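Local coordinates for protein uricase (Bacillus fastidiosus, PDB 4R8X) that probably catalyses the oxidation of urate to 5-hydroxyisourate, the first step of urate breakdown towards (S)-allantoin, as a four-chain uricase, at residues D[3-8]-D[53-58]; D[98-103]-D[150-155]; D[192-197]-D[274-279]; D[204-209]-D[260-265]. All coordinates share one frame; numbering follows the deposited sequence.

Contact 1. Residues D[3-8]-D[53-58]; sequences RTMFYG and QLLTSF
Arg3 meets Leu55 through its guanidinium. Leu55 CD1 lies over one face of that group, 3.6 Å from Arg3 NE, and the two side chains cross at about a right angle. The charged end is held from outside: Asp307 of the second subunit forms a salt bridge with it. Met5 contributes more buried area than any other residue here. Its CG is anti to the backbone N (chi1 177°), beside the carbonyl carbon, and the chain bends at chi3. Met5 SD comes 3.6 Å from Leu55 CA. Met5 CG touches Phe58 CE1 at 3.7 Å. Met5 SD sits 4.8 Å from the Phe58 ring centroid, 52° off its normal, an oblique Met-aromatic contact. The packing sets the short helix 55-59 against the first strand of the large antiparallel sheet. That strand pairs with a strand of the second subunit, which carries the sheet across the interface. An alanine at Met5 would probably leave Leu55 CA and Phe58 CE1 without their sulfur and CG neighbours and open a gap between strand and helix. Phe6 O approaches Phe58 CZ at the ring edge. Tyr7 CE1 lies 3.8 Å from Leu54 CD1, which sits at the ring edge, while Tyr7 OH bonds to Val67 O.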
loop_
_atom_site.group_PDB
_atom_site.type_symbol
_atom_site.label_atom_id
_atom_site.label_comp_id
_atom_site.label_asym_id
_atom_site.label_seq_id
_atom_site.Cartn_x
_atom_site.Cartn_y
_atom_site.Cartn_z
ATOM N N ARG D 3 -33.136 0.838 9.449
ATOM C CA ARG D 3 -31.955 1.668 9.685
ATOM C C ARG D 3 -30.676 0.830 9.705
ATOM O O ARG D 3 -30.683 -0.303 10.181
ATOM C CB ARG D 3 -32.115 2.363 11.034
ATOM C CG ARG D 3 -31.062 3.361 11.394
ATOM C CD ARG D 3 -31.072 3.613 12.897
ATOM N NE ARG D 3 -32.313 4.212 13.396
ATOM C CZ ARG D 3 -32.641 5.498 13.268
ATOM N NH1 ARG D 3 -31.847 6.340 12.615
ATOM N NH2 ARG D 3 -33.774 5.949 13.779
ATOM N N THR D 4 -29.582 1.385 9.189
ATOM C CA THR D 4 -28.266 0.772 9.367
ATOM C C THR D 4 -27.813 1.087 10.790
ATOM O O THR D 4 -27.882 2.237 11.217
ATOM C CB THR D 4 -27.223 1.328 8.390
ATOM O OG1 THR D 4 -27.676 1.143 7.043
ATOM C CG2 THR D 4 -25.893 0.601 8.581
ATOM N N MET D 5 -27.383 0.076 11.536
ATOM C CA MET D 5 -26.932 0.317 12.906
ATOM C C MET D 5 -26.110 -0.842 13.438
ATOM O O MET D 5 -26.633 -1.921 13.701
ATOM C CB MET D 5 -28.107 0.618 13.844
ATOM C CG MET D 5 -27.678 0.792 15.292
ATOM S SD MET D 5 -28.942 1.509 16.367
ATOM C CE MET D 5 -30.176 0.216 16.406
ATOM N N PHE D 6 -24.806 -0.613 13.589
ATOM C CA PHE D 6 -23.910 -1.607 14.171
ATOM C C PHE D 6 -22.653 -0.912 14.680
ATOM O O PHE D 6 -22.383 0.234 14.328
ATOM C CB PHE D 6 -23.547 -2.713 13.169
ATOM C CG PHE D 6 -22.927 -2.208 11.891
ATOM C CD1 PHE D 6 -21.572 -1.916 11.822
ATOM C CD2 PHE D 6 -23.695 -2.037 10.755
ATOM C CE1 PHE D 6 -20.991 -1.452 10.640
ATOM C CE2 PHE D 6 -23.124 -1.580 9.581
ATOM C CZ PHE D 6 -21.771 -1.291 9.520
ATOM N N TYR D 7 -21.892 -1.593 15.523
ATOM C CA TYR D 7 -20.598 -1.061 15.922
ATOM C C TYR D 7 -19.721 -2.229 16.360
ATOM O O TYR D 7 -20.226 -3.312 16.673
ATOM C CB TYR D 7 -20.745 -0.002 17.022
ATOM C CG TYR D 7 -20.869 -0.574 18.405
ATOM C CD1 TYR D 7 -21.978 -1.328 18.773
ATOM C CD2 TYR D 7 -19.876 -0.355 19.348
ATOM C CE1 TYR D 7 -22.092 -1.851 20.042
ATOM C CE2 TYR D 7 -19.982 -0.861 20.611
ATOM C CZ TYR D 7 -21.085 -1.621 20.949
ATOM O OH TYR D 7 -21.186 -2.149 22.208
ATOM N N GLY D 8 -18.410 -2.023 16.382
ATOM C CA GLY D 8 -17.536 -3.110 16.748
ATOM C C GLY D 8 -16.064 -2.773 16.752
ATOM O O GLY D 8 -15.687 -1.611 16.920
ATOM N N GLN D 53 -31.656 -2.354 20.708
ATOM C CA GLN D 53 -31.349 -1.723 21.984
ATOM C C GLN D 53 -30.092 -0.850 21.976
ATOM O O GLN D 53 -29.780 -0.219 22.981
ATOM C CB GLN D 53 -31.261 -2.772 23.088
ATOM C CG GLN D 53 -32.595 -3.448 23.375
ATOM C CD GLN D 53 -32.571 -4.271 24.637
ATOM O OE1 GLN D 53 -32.250 -3.766 25.715
ATOM N NE2 GLN D 53 -32.898 -5.552 24.512
ATOM N N LEU D 54 -29.380 -0.814 20.850
ATOM C CA LEU D 54 -28.207 0.049 20.720
ATOM C C LEU D 54 -28.581 1.465 20.279
ATOM O O LEU D 54 -27.729 2.342 20.192
ATOM C CB LEU D 54 -27.212 -0.557 19.720
ATOM C CG LEU D 54 -26.725 -1.973 20.049
ATOM C CD1 LEU D 54 -25.731 -2.469 19.009
ATOM C CD2 LEU D 54 -26.109 -2.022 21.443
ATOM N N LEU D 55 -29.849 1.693 19.981
ATOM C CA LEU D 55 -30.244 2.949 19.345
ATOM C C LEU D 55 -29.869 4.181 20.157
ATOM O O LEU D 55 -29.323 5.142 19.620
ATOM C CB LEU D 55 -31.744 2.956 19.035
ATOM C CG LEU D 55 -32.258 4.227 18.361
ATOM C CD1 LEU D 55 -31.674 4.396 16.955
ATOM C CD2 LEU D 55 -33.776 4.221 18.335
ATOM N N THR D 56 -30.142 4.166 21.452
ATOM C CA THR D 56 -29.887 5.366 22.234
ATOM C C THR D 56 -28.398 5.660 22.450
ATOM O O THR D 56 -28.048 6.774 22.850
ATOM C CB THR D 56 -30.624 5.341 23.582
ATOM O OG1 THR D 56 -30.212 4.185 24.309
ATOM C CG2 THR D 56 -32.148 5.308 23.368
ATOM N N SER D 57 -27.525 4.689 22.172
ATOM C CA SER D 57 -26.096 4.963 22.213
ATOM C C SER D 57 -25.763 5.982 21.124
ATOM O O SER D 57 -24.844 6.787 21.277
ATOM C CB SER D 57 -25.262 3.673 22.085
ATOM O OG SER D 57 -25.249 3.139 20.764
ATOM N N PHE D 58 -26.529 5.958 20.038
ATOM C CA PHE D 58 -26.370 6.939 18.957
ATOM C C PHE D 58 -27.225 8.181 19.201
ATOM O O PHE D 58 -26.745 9.308 19.133
ATOM C CB PHE D 58 -26.769 6.335 17.608
ATOM C CG PHE D 58 -25.858 5.232 17.149
ATOM C CD1 PHE D 58 -26.084 3.921 17.544
ATOM C CD2 PHE D 58 -24.784 5.502 16.316
ATOM C CE1 PHE D 58 -25.261 2.903 17.132
ATOM C CE2 PHE D 58 -23.948 4.486 15.904
ATOM C CZ PHE D 58 -24.189 3.184 16.309
#

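Contact 2. Residues D[98-103]-D[150-155]; sequences AFLAKY and VARTAS
Leu100 and Arg152 are the nearest backbone pair where helix 98-102 passes strand 150-153, the axes 9.5 Å apart and their directions 39° from parallel. Leu100 points at the strand and touches it with both methyls. Leu100 CD1 packs on Val150 CG1 at 3.6 Å, and the two side chains cross obliquely. Leu100 CD2 lies over one face of the Arg152 guanidinium, 3.5 Å from Arg152 NH2. The Leu100 and Arg152 side chains slide past each other in opposite directions. Arg152 bends at chi3, and its tip reaches the last turn of the helix. There Arg152 NH2 gives a hydrogen bond of 3.0 Å to Leu100 O, nearly straight at 169°. The oxygen lies in the guanidinium plane. Arg152 NH2 also bonds to Leu106 O, so one nitrogen ties the end of the helix to the chain just beyond it. A leucine in place of Arg152 would probably leave Leu100 O and Leu106 O without this donor. Leu100 and Val150 also touch Thr157 of the adjoining strand 156-173, and Leu100 touches Val109 of strand 108-125. Helix 88-102 thus lies against a face of the sheet, with helix 69-82 beside it, where Phe75 stacks on Phe99.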
loop_
_atom_site.group_PDB
_atom_site.type_symbol
_atom_site.label_atom_id
_atom_site.label_comp_id
_atom_site.label_asym_id
_atom_site.label_seq_id
_atom_site.Cartn_x
_atom_site.Cartn_y
_atom_site.Cartn_z
ATOM N N ALA D 98 -21.051 -17.103 21.714
ATOM C CA ALA D 98 -20.578 -16.717 23.038
ATOM C C ALA D 98 -20.960 -15.272 23.368
ATOM O O ALA D 98 -21.406 -14.984 24.485
ATOM C CB ALA D 98 -19.071 -16.911 23.133
ATOM N N PHE D 99 -20.785 -14.362 22.408
ATOM C CA PHE D 99 -21.208 -12.977 22.610
ATOM C C PHE D 99 -22.705 -12.920 22.946
ATOM O O PHE D 99 -23.114 -12.222 23.877
ATOM C CB PHE D 99 -20.943 -12.128 21.355
ATOM C CG PHE D 99 -19.591 -11.458 21.310
ATOM C CD1 PHE D 99 -19.241 -10.493 22.233
ATOM C CD2 PHE D 99 -18.703 -11.749 20.287
ATOM C CE1 PHE D 99 -18.012 -9.852 22.163
ATOM C CE2 PHE D 99 -17.474 -11.113 20.200
ATOM C CZ PHE D 99 -17.124 -10.168 21.148
ATOM N N LEU D 100 -23.519 -13.655 22.188
ATOM C CA LEU D 100 -24.966 -13.642 22.408
ATOM C C LEU D 100 -25.342 -14.222 23.764
ATOM O O LEU D 100 -26.305 -13.764 24.388
ATOM C CB LEU D 100 -25.688 -14.370 21.280
ATOM C CG LEU D 100 -25.690 -13.622 19.944
ATOM C CD1 LEU D 100 -26.229 -14.499 18.836
ATOM C CD2 LEU D 100 -26.485 -12.321 20.053
ATOM N N ALA D 101 -24.585 -15.211 24.229
ATOM C CA ALA D 101 -24.869 -15.814 25.528
ATOM C C ALA D 101 -24.534 -14.836 26.638
ATOM O O ALA D 101 -25.215 -14.790 27.666
ATOM C CB ALA D 101 -24.085 -17.102 25.701
ATOM N N LYS D 102 -23.474 -14.057 26.433
ATOM C CA LYS D 102 -23.007 -13.128 27.457
ATOM C C LYS D 102 -23.874 -11.869 27.544
ATOM O O LYS D 102 -24.123 -11.362 28.629
ATOM C CB LYS D 102 -21.546 -12.751 27.198
ATOM C CG LYS D 102 -20.950 -11.809 28.216
ATOM C CD LYS D 102 -21.031 -12.383 29.607
ATOM C CE LYS D 102 -20.246 -11.521 30.576
ATOM N NZ LYS D 102 -20.259 -12.134 31.925
ATOM N N TYR D 103 -24.331 -11.368 26.401
ATOM C CA TYR D 103 -24.995 -10.071 26.342
ATOM C C TYR D 103 -26.409 -10.192 25.779
ATOM O O TYR D 103 -26.612 -10.220 24.570
ATOM C CB TYR D 103 -24.156 -9.085 25.513
ATOM C CG TYR D 103 -22.776 -8.888 26.097
ATOM C CD1 TYR D 103 -22.613 -8.247 27.319
ATOM C CD2 TYR D 103 -21.645 -9.378 25.456
ATOM C CE1 TYR D 103 -21.361 -8.069 27.875
ATOM C CE2 TYR D 103 -20.377 -9.204 26.002
ATOM C CZ TYR D 103 -20.247 -8.557 27.219
ATOM O OH TYR D 103 -18.999 -8.385 27.784
ATOM N N VAL D 150 -24.589 -14.626 13.520
ATOM C CA VAL D 150 -25.600 -15.355 14.264
ATOM C C VAL D 150 -26.600 -14.352 14.828
ATOM O O VAL D 150 -26.209 -13.308 15.350
ATOM C CB VAL D 150 -24.962 -16.188 15.392
ATOM C CG1 VAL D 150 -26.052 -16.909 16.208
ATOM C CG2 VAL D 150 -24.011 -17.212 14.809
ATOM N N ALA D 151 -27.892 -14.666 14.700
ATOM C CA ALA D 151 -28.956 -13.841 15.257
ATOM C C ALA D 151 -29.803 -14.632 16.249
ATOM O O ALA D 151 -29.936 -15.852 16.154
ATOM C CB ALA D 151 -29.845 -13.276 14.139
ATOM N N ARG D 152 -30.378 -13.917 17.202
ATOM C CA ARG D 152 -31.280 -14.524 18.161
ATOM C C ARG D 152 -32.605 -14.847 17.462
ATOM O O ARG D 152 -33.042 -14.123 16.567
ATOM C CB ARG D 152 -31.501 -13.553 19.321
ATOM C CG ARG D 152 -31.698 -14.211 20.670
ATOM C CD ARG D 152 -31.782 -13.169 21.785
ATOM N NE ARG D 152 -30.539 -12.440 22.084
ATOM C CZ ARG D 152 -29.506 -12.962 22.742
ATOM N NH1 ARG D 152 -29.533 -14.228 23.125
ATOM N NH2 ARG D 152 -28.431 -12.229 23.002
ATOM N N THR D 153 -33.228 -15.953 17.845
ATOM C CA THR D 153 -34.592 -16.230 17.420
ATOM C C THR D 153 -35.416 -16.347 18.682
ATOM O O THR D 153 -34.889 -16.242 19.794
ATOM C CB THR D 153 -34.713 -17.545 16.652
ATOM O OG1 THR D 153 -34.483 -18.640 17.546
ATOM C CG2 THR D 153 -33.715 -17.592 15.499
ATOM N N ALA D 154 -36.706 -16.600 18.518
ATOM C CA ALA D 154 -37.601 -16.747 19.656
ATOM C C ALA D 154 -37.298 -18.021 20.457
ATOM O O ALA D 154 -37.761 -18.169 21.586
ATOM C CB ALA D 154 -39.037 -16.746 19.180
ATOM N N SER D 155 -36.518 -18.936 19.886
ATOM C CA SER D 155 -36.264 -20.214 20.544
ATOM C C SER D 155 -34.802 -20.633 20.548
ATOM O O SER D 155 -34.490 -21.826 20.613
ATOM C CB SER D 155 -37.095 -21.306 19.878
ATOM O OG SER D 155 -36.767 -21.392 18.504
#

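Contact 3. Residues D[192-197]-D[274-279]; sequences EATDRP and WDTVVE
Arg196 starts with CG anti to the carbonyl carbon (chi1 -62°), and bends at chi2 and chi3 bring NE beside Trp274 O. Thr276 OG1 is likewise anti to its own carbonyl carbon (chi1 -59°), next to Thr194 OG1. Arg196 NE gives Trp274 O a hydrogen bond of 2.8 Å. The donor lies nearly along the C=O axis, and the oxygen is in the guanidinium plane. A weak bond from Arg196 NH1 to Thr194 O grips the same flat group. Arg196 is predicted to bind urate and 5-hydroxyisourate, and its side chain is about 6 Å from that of Asn271, a predicted O2 site. The contact joins the loop before strand 198-208 to strand 275-278, close to the probable active site. Val277 and Val278 face Val288 of strand 288-290 in a classic beta bulge. Thr194 OG1 and Thr276 OG1 lie 2.9 Å apart, close enough for a hydrogen bond, though the proton has another acceptor in reach. One water donates to Asp195 O and Glu279 OE1 and accepts from Thr276 OG1. Another water accepts from Arg196 NH2 at 2.9 Å and lies within reach of Asp275 OD1. Asp275 OD2 makes a salt bridge with Arg293 of the fourth subunit.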
loop_
_atom_site.group_PDB
_atom_site.type_symbol
_atom_site.label_atom_id
_atom_site.label_comp_id
_atom_site.label_asym_id
_atom_site.label_seq_id
_atom_site.Cartn_x
_atom_site.Cartn_y
_atom_site.Cartn_z
ATOM N N GLU D 192 -4.053 -4.567 -33.890
ATOM C CA GLU D 192 -3.960 -6.017 -34.016
ATOM C C GLU D 192 -3.736 -6.657 -32.651
ATOM O O GLU D 192 -3.033 -6.103 -31.804
ATOM C CB GLU D 192 -2.836 -6.406 -34.977
ATOM C CG GLU D 192 -3.013 -5.874 -36.393
ATOM C CD GLU D 192 -4.112 -6.589 -37.159
ATOM O OE1 GLU D 192 -4.563 -7.660 -36.699
ATOM O OE2 GLU D 192 -4.527 -6.080 -38.221
ATOM N N ALA D 193 -4.338 -7.823 -32.444
ATOM C CA ALA D 193 -4.195 -8.534 -31.179
ATOM C C ALA D 193 -2.910 -9.357 -31.144
ATOM O O ALA D 193 -2.431 -9.825 -32.174
ATOM C CB ALA D 193 -5.409 -9.426 -30.930
ATOM N N THR D 194 -2.344 -9.519 -29.954
ATOM C CA THR D 194 -1.208 -10.414 -29.772
ATOM C C THR D 194 -1.520 -11.411 -28.661
ATOM O O THR D 194 -2.359 -11.147 -27.799
ATOM C CB THR D 194 0.096 -9.654 -29.430
ATOM O OG1 THR D 194 -0.020 -9.038 -28.140
ATOM C CG2 THR D 194 0.400 -8.591 -30.477
ATOM N N ASP D 195 -0.850 -12.559 -28.689
ATOM C CA ASP D 195 -1.052 -13.586 -27.672
ATOM C C ASP D 195 -0.157 -13.333 -26.471
ATOM O O ASP D 195 1.043 -13.139 -26.620
ATOM C CB ASP D 195 -0.751 -14.974 -28.238
ATOM C CG ASP D 195 -1.733 -15.395 -29.310
ATOM O OD1 ASP D 195 -2.935 -15.075 -29.186
ATOM O OD2 ASP D 195 -1.299 -16.052 -30.278
ATOM N N ARG D 196 -0.749 -13.342 -25.279
ATOM C CA ARG D 196 0.005 -13.189 -24.042
ATOM C C ARG D 196 -0.431 -14.269 -23.062
ATOM O O ARG D 196 -1.540 -14.784 -23.159
ATOM C CB ARG D 196 -0.239 -11.808 -23.428
ATOM C CG ARG D 196 0.201 -10.645 -24.291
ATOM C CD ARG D 196 -0.989 -9.987 -24.963
ATOM N NE ARG D 196 -1.837 -9.295 -24.001
ATOM C CZ ARG D 196 -3.103 -8.970 -24.229
ATOM N NH1 ARG D 196 -3.661 -9.283 -25.390
ATOM N NH2 ARG D 196 -3.810 -8.342 -23.300
ATOM N N PRO D 197 0.439 -14.616 -22.107
ATOM C CA PRO D 197 0.054 -15.608 -21.097
ATOM C C PRO D 197 -1.099 -15.082 -20.241
ATOM O O PRO D 197 -1.014 -13.978 -19.713
ATOM C CB PRO D 197 1.325 -15.762 -20.244
ATOM C CG PRO D 197 2.444 -15.200 -21.076
ATOM C CD PRO D 197 1.828 -14.150 -21.948
ATOM N N TRP D 274 -0.435 -9.351 -19.092
ATOM C CA TRP D 274 0.602 -8.435 -19.556
ATOM C C TRP D 274 0.389 -7.947 -20.997
ATOM O O TRP D 274 -0.402 -8.520 -21.752
ATOM C CB TRP D 274 1.959 -9.139 -19.506
ATOM C CG TRP D 274 2.419 -9.604 -18.136
ATOM C CD1 TRP D 274 2.127 -9.047 -16.910
ATOM C CD2 TRP D 274 3.259 -10.733 -17.872
ATOM N NE1 TRP D 274 2.751 -9.765 -15.906
ATOM C CE2 TRP D 274 3.456 -10.797 -16.474
ATOM C CE3 TRP D 274 3.875 -11.694 -18.685
ATOM C CZ2 TRP D 274 4.241 -11.797 -15.877
ATOM C CZ3 TRP D 274 4.657 -12.674 -18.093
ATOM C CH2 TRP D 274 4.840 -12.713 -16.701
ATOM N N ASP D 275 1.129 -6.900 -21.369
ATOM C CA ASP D 275 1.211 -6.434 -22.750
ATOM C C ASP D 275 2.468 -7.011 -23.385
ATOM O O ASP D 275 3.498 -7.166 -22.722
ATOM C CB ASP D 275 1.312 -4.906 -22.807
ATOM C CG ASP D 275 -0.028 -4.210 -22.611
ATOM O OD1 ASP D 275 -1.080 -4.864 -22.786
ATOM O OD2 ASP D 275 -0.032 -2.996 -22.304
ATOM N N THR D 276 2.396 -7.303 -24.675
ATOM C CA THR D 276 3.567 -7.731 -25.430
ATOM C C THR D 276 4.492 -6.557 -25.755
ATOM O O THR D 276 4.030 -5.475 -26.137
ATOM C CB THR D 276 3.147 -8.386 -26.755
ATOM O OG1 THR D 276 2.318 -9.519 -26.478
ATOM C CG2 THR D 276 4.369 -8.827 -27.559
ATOM N N VAL D 277 5.800 -6.767 -25.615
ATOM C CA VAL D 277 6.766 -5.802 -26.107
ATOM C C VAL D 277 7.570 -6.410 -27.242
ATOM O O VAL D 277 7.742 -5.791 -28.288
ATOM C CB VAL D 277 7.723 -5.332 -25.010
ATOM C CG1 VAL D 277 8.804 -4.451 -25.615
ATOM C CG2 VAL D 277 6.959 -4.591 -23.920
ATOM N N VAL D 278 8.078 -7.621 -27.032
ATOM C CA VAL D 278 8.765 -8.343 -28.100
ATOM C C VAL D 278 8.068 -9.674 -28.338
ATOM O O VAL D 278 7.970 -10.504 -27.434
ATOM C CB VAL D 278 10.252 -8.608 -27.784
ATOM C CG1 VAL D 278 10.929 -9.260 -28.979
ATOM C CG2 VAL D 278 10.965 -7.312 -27.417
ATOM N N GLU D 279 7.563 -9.861 -29.554
ATOM C CA GLU D 279 6.893 -11.095 -29.922
ATOM C C GLU D 279 7.886 -12.249 -29.903
ATOM O O GLU D 279 9.015 -12.107 -30.370
ATOM C CB GLU D 279 6.294 -10.965 -31.321
ATOM C CG GLU D 279 5.265 -12.023 -31.657
ATOM C CD GLU D 279 3.853 -11.530 -31.436
ATOM O OE1 GLU D 279 3.453 -11.376 -30.269
ATOM O OE2 GLU D 279 3.146 -11.281 -32.432
HETATM O O HOH W 1 -0.110 -6.443 -26.048
HETATM O O HOH W 2 3.025 -11.891 -27.778
HETATM O O HOH W 3 -2.777 -6.356 -21.386
HETATM O O HOH W 4 0.462 -12.041 -18.759
#

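Contact 4. Residues D[204-209]-D[260-265]; sequences IGWAYE and PQLTEV
Trp206 faces Val265 and Tyr208 faces Leu262 as non-hydrogen-bonded pairs where strands 198-208 and 262-271 run antiparallel. Both lie in the large antiparallel sheet of the uricase T-fold (tunnelling fold). Three backbone bonds join the segments: Ala207 N to Glu264 O, Thr263 N to Ala207 O, and Glu209 N to Gln261 O at 2.9 Å. The chain turns a corner at Thr263, and the side chains of Tyr208 and Leu262 diverge at the backbone. The Leu262 end still comes back towards the first strand. Leu262 CD1 touches Trp206 CB at 3.8 Å, and Leu262 CD2 touches Trp206 CD1 at the same distance. Trp206 CG, between the backbone N and the carbonyl carbon (chi1 48°), also comes within 4.1 Å of Leu262 CD1. Ile204 CG2 meets Val265 CG1 at 3.6 Å. Helices 225-238 and 244-258 cover this apolar side: Trp206 touches Val228, and Val265 touches Ile255. Ala207 CB and Glu264 CG meet on the other face. Glu264 OE1 is held by Asn266. Thr263 CG2 packs on Glu209 CB at 3.6 Å. Tyr208 OH bonds to Val223 N. Leu262 CD2 makes a CH-pi contact with the Tyr208 ring, 4.0 Å from its centroid and 12° off the normal.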
loop_
_atom_site.group_PDB
_atom_site.type_symbol
_atom_site.label_atom_id
_atom_site.label_comp_id
_atom_site.label_asym_id
_atom_site.label_seq_id
_atom_site.Cartn_x
_atom_site.Cartn_y
_atom_site.Cartn_z
ATOM N N ILE D 204 -12.343 -17.005 -4.463
ATOM C CA ILE D 204 -13.350 -18.045 -4.606
ATOM C C ILE D 204 -14.044 -18.243 -3.278
ATOM O O ILE D 204 -13.396 -18.283 -2.234
ATOM C CB ILE D 204 -12.717 -19.371 -5.040
ATOM C CG1 ILE D 204 -11.803 -19.149 -6.254
ATOM C CG2 ILE D 204 -13.795 -20.389 -5.351
ATOM C CD1 ILE D 204 -11.018 -20.383 -6.666
ATOM N N GLY D 205 -15.366 -18.351 -3.311
ATOM C CA GLY D 205 -16.141 -18.620 -2.112
ATOM C C GLY D 205 -17.099 -19.772 -2.332
ATOM O O GLY D 205 -17.372 -20.138 -3.475
ATOM N N TRP D 206 -17.599 -20.353 -1.245
ATOM C CA TRP D 206 -18.558 -21.451 -1.345
ATOM C C TRP D 206 -19.538 -21.417 -0.179
ATOM O O TRP D 206 -19.282 -20.766 0.838
ATOM C CB TRP D 206 -17.842 -22.809 -1.426
ATOM C CG TRP D 206 -16.776 -22.997 -0.393
ATOM C CD1 TRP D 206 -16.899 -23.618 0.823
ATOM C CD2 TRP D 206 -15.421 -22.541 -0.476
ATOM N NE1 TRP D 206 -15.698 -23.580 1.497
ATOM C CE2 TRP D 206 -14.776 -22.922 0.723
ATOM C CE3 TRP D 206 -14.689 -21.852 -1.450
ATOM C CZ2 TRP D 206 -13.434 -22.634 0.971
ATOM C CZ3 TRP D 206 -13.360 -21.552 -1.194
ATOM C CH2 TRP D 206 -12.746 -21.946 0.004
ATOM N N ALA D 207 -20.661 -22.109 -0.351
ATOM C CA ALA D 207 -21.678 -22.231 0.689
ATOM C C ALA D 207 -22.004 -23.696 0.890
ATOM O O ALA D 207 -22.015 -24.458 -0.062
ATOM C CB ALA D 207 -22.952 -21.470 0.316
ATOM N N TYR D 208 -22.278 -24.066 2.137
ATOM C CA TYR D 208 -22.633 -25.433 2.502
ATOM C C TYR D 208 -24.144 -25.635 2.542
ATOM O O TYR D 208 -24.882 -24.770 3.023
ATOM C CB TYR D 208 -22.104 -25.742 3.899
ATOM C CG TYR D 208 -20.603 -25.908 4.035
ATOM C CD1 TYR D 208 -19.764 -24.808 4.196
ATOM C CD2 TYR D 208 -20.031 -27.170 4.050
ATOM C CE1 TYR D 208 -18.384 -24.974 4.348
ATOM C CE2 TYR D 208 -18.672 -27.351 4.209
ATOM C CZ TYR D 208 -17.848 -26.248 4.348
ATOM O OH TYR D 208 -16.491 -26.419 4.511
ATOM N N GLU D 209 -24.595 -26.786 2.055
ATOM C CA GLU D 209 -25.991 -27.191 2.236
ATOM C C GLU D 209 -26.302 -27.344 3.720
ATOM O O GLU D 209 -27.350 -26.900 4.193
ATOM C CB GLU D 209 -26.275 -28.502 1.498
ATOM C CG GLU D 209 -27.735 -28.958 1.551
ATOM C CD GLU D 209 -27.952 -30.304 0.888
ATOM O OE1 GLU D 209 -26.975 -30.882 0.368
ATOM O OE2 GLU D 209 -29.103 -30.782 0.888
ATOM N N PRO D 260 -20.022 -32.568 -2.995
ATOM C CA PRO D 260 -21.477 -32.566 -3.200
ATOM C C PRO D 260 -22.234 -31.822 -2.102
ATOM O O PRO D 260 -23.391 -31.439 -2.310
ATOM C CB PRO D 260 -21.842 -34.056 -3.159
ATOM C CG PRO D 260 -20.601 -34.773 -3.516
ATOM C CD PRO D 260 -19.468 -33.934 -2.978
ATOM N N GLN D 261 -21.593 -31.625 -0.953
ATOM C CA GLN D 261 -22.247 -30.978 0.175
ATOM C C GLN D 261 -22.262 -29.447 0.055
ATOM O O GLN D 261 -22.826 -28.757 0.904
ATOM C CB GLN D 261 -21.640 -31.444 1.512
ATOM C CG GLN D 261 -20.297 -30.804 1.891
ATOM C CD GLN D 261 -19.099 -31.512 1.284
ATOM O OE1 GLN D 261 -19.176 -32.071 0.190
ATOM N NE2 GLN D 261 -17.976 -31.480 1.991
ATOM N N LEU D 262 -21.640 -28.925 -1.002
ATOM C CA LEU D 262 -21.699 -27.489 -1.295
ATOM C C LEU D 262 -22.881 -27.175 -2.214
ATOM O O LEU D 262 -23.158 -27.930 -3.142
ATOM C CB LEU D 262 -20.404 -27.011 -1.963
ATOM C CG LEU D 262 -19.100 -27.192 -1.192
ATOM C CD1 LEU D 262 -17.937 -26.591 -1.973
ATOM C CD2 LEU D 262 -19.221 -26.561 0.192
ATOM N N THR D 263 -23.576 -26.066 -1.956
ATOM C CA THR D 263 -24.691 -25.666 -2.810
ATOM C C THR D 263 -24.252 -24.739 -3.928
ATOM O O THR D 263 -24.864 -24.712 -4.994
ATOM C CB THR D 263 -25.793 -24.942 -2.028
ATOM O OG1 THR D 263 -25.241 -23.791 -1.377
ATOM C CG2 THR D 263 -26.422 -25.867 -1.009
ATOM N N GLU D 264 -23.191 -23.974 -3.685
ATOM C CA GLU D 264 -22.716 -23.034 -4.684
ATOM C C GLU D 264 -21.263 -22.661 -4.479
ATOM O O GLU D 264 -20.728 -22.734 -3.369
ATOM C CB GLU D 264 -23.575 -21.762 -4.698
ATOM C CG GLU D 264 -23.292 -20.797 -3.553
ATOM C CD GLU D 264 -23.750 -19.369 -3.839
ATOM O OE1 GLU D 264 -22.896 -18.455 -3.865
ATOM O OE2 GLU D 264 -24.964 -19.152 -4.025
ATOM N N VAL D 265 -20.636 -22.258 -5.576
ATOM C CA VAL D 265 -19.299 -21.684 -5.562
ATOM C C VAL D 265 -19.374 -20.337 -6.265
ATOM O O VAL D 265 -19.967 -20.219 -7.327
ATOM C CB VAL D 265 -18.302 -22.595 -6.302
ATOM C CG1 VAL D 265 -16.925 -21.958 -6.315
ATOM C CG2 VAL D 265 -18.245 -23.963 -5.632
HETATM O O HOH W 5 -25.507 -29.416 -1.674
#

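Contacts 1, 2 and 4 all reach the large antiparallel sheet, while contact 3 lies on a loop and a separate short strand. Contact 2 is buried; the others are partly buried. Contact 4 is nearest the middle of the chain, about 12 Å from its centre, and pairs two strands directly through backbone bonds. Contacts 1 and 2 set helices against strands, and both reach the second subunit. Contact 1 has no hydrogen bond between its segments; contact 2 adds an arginine bond to leucine packing. Contact 3, which includes exposed residues, is the water-rich one, about 31 Å from the chain centre, and includes a predicted urate-binding residue. The other three lie away from the annotated sites.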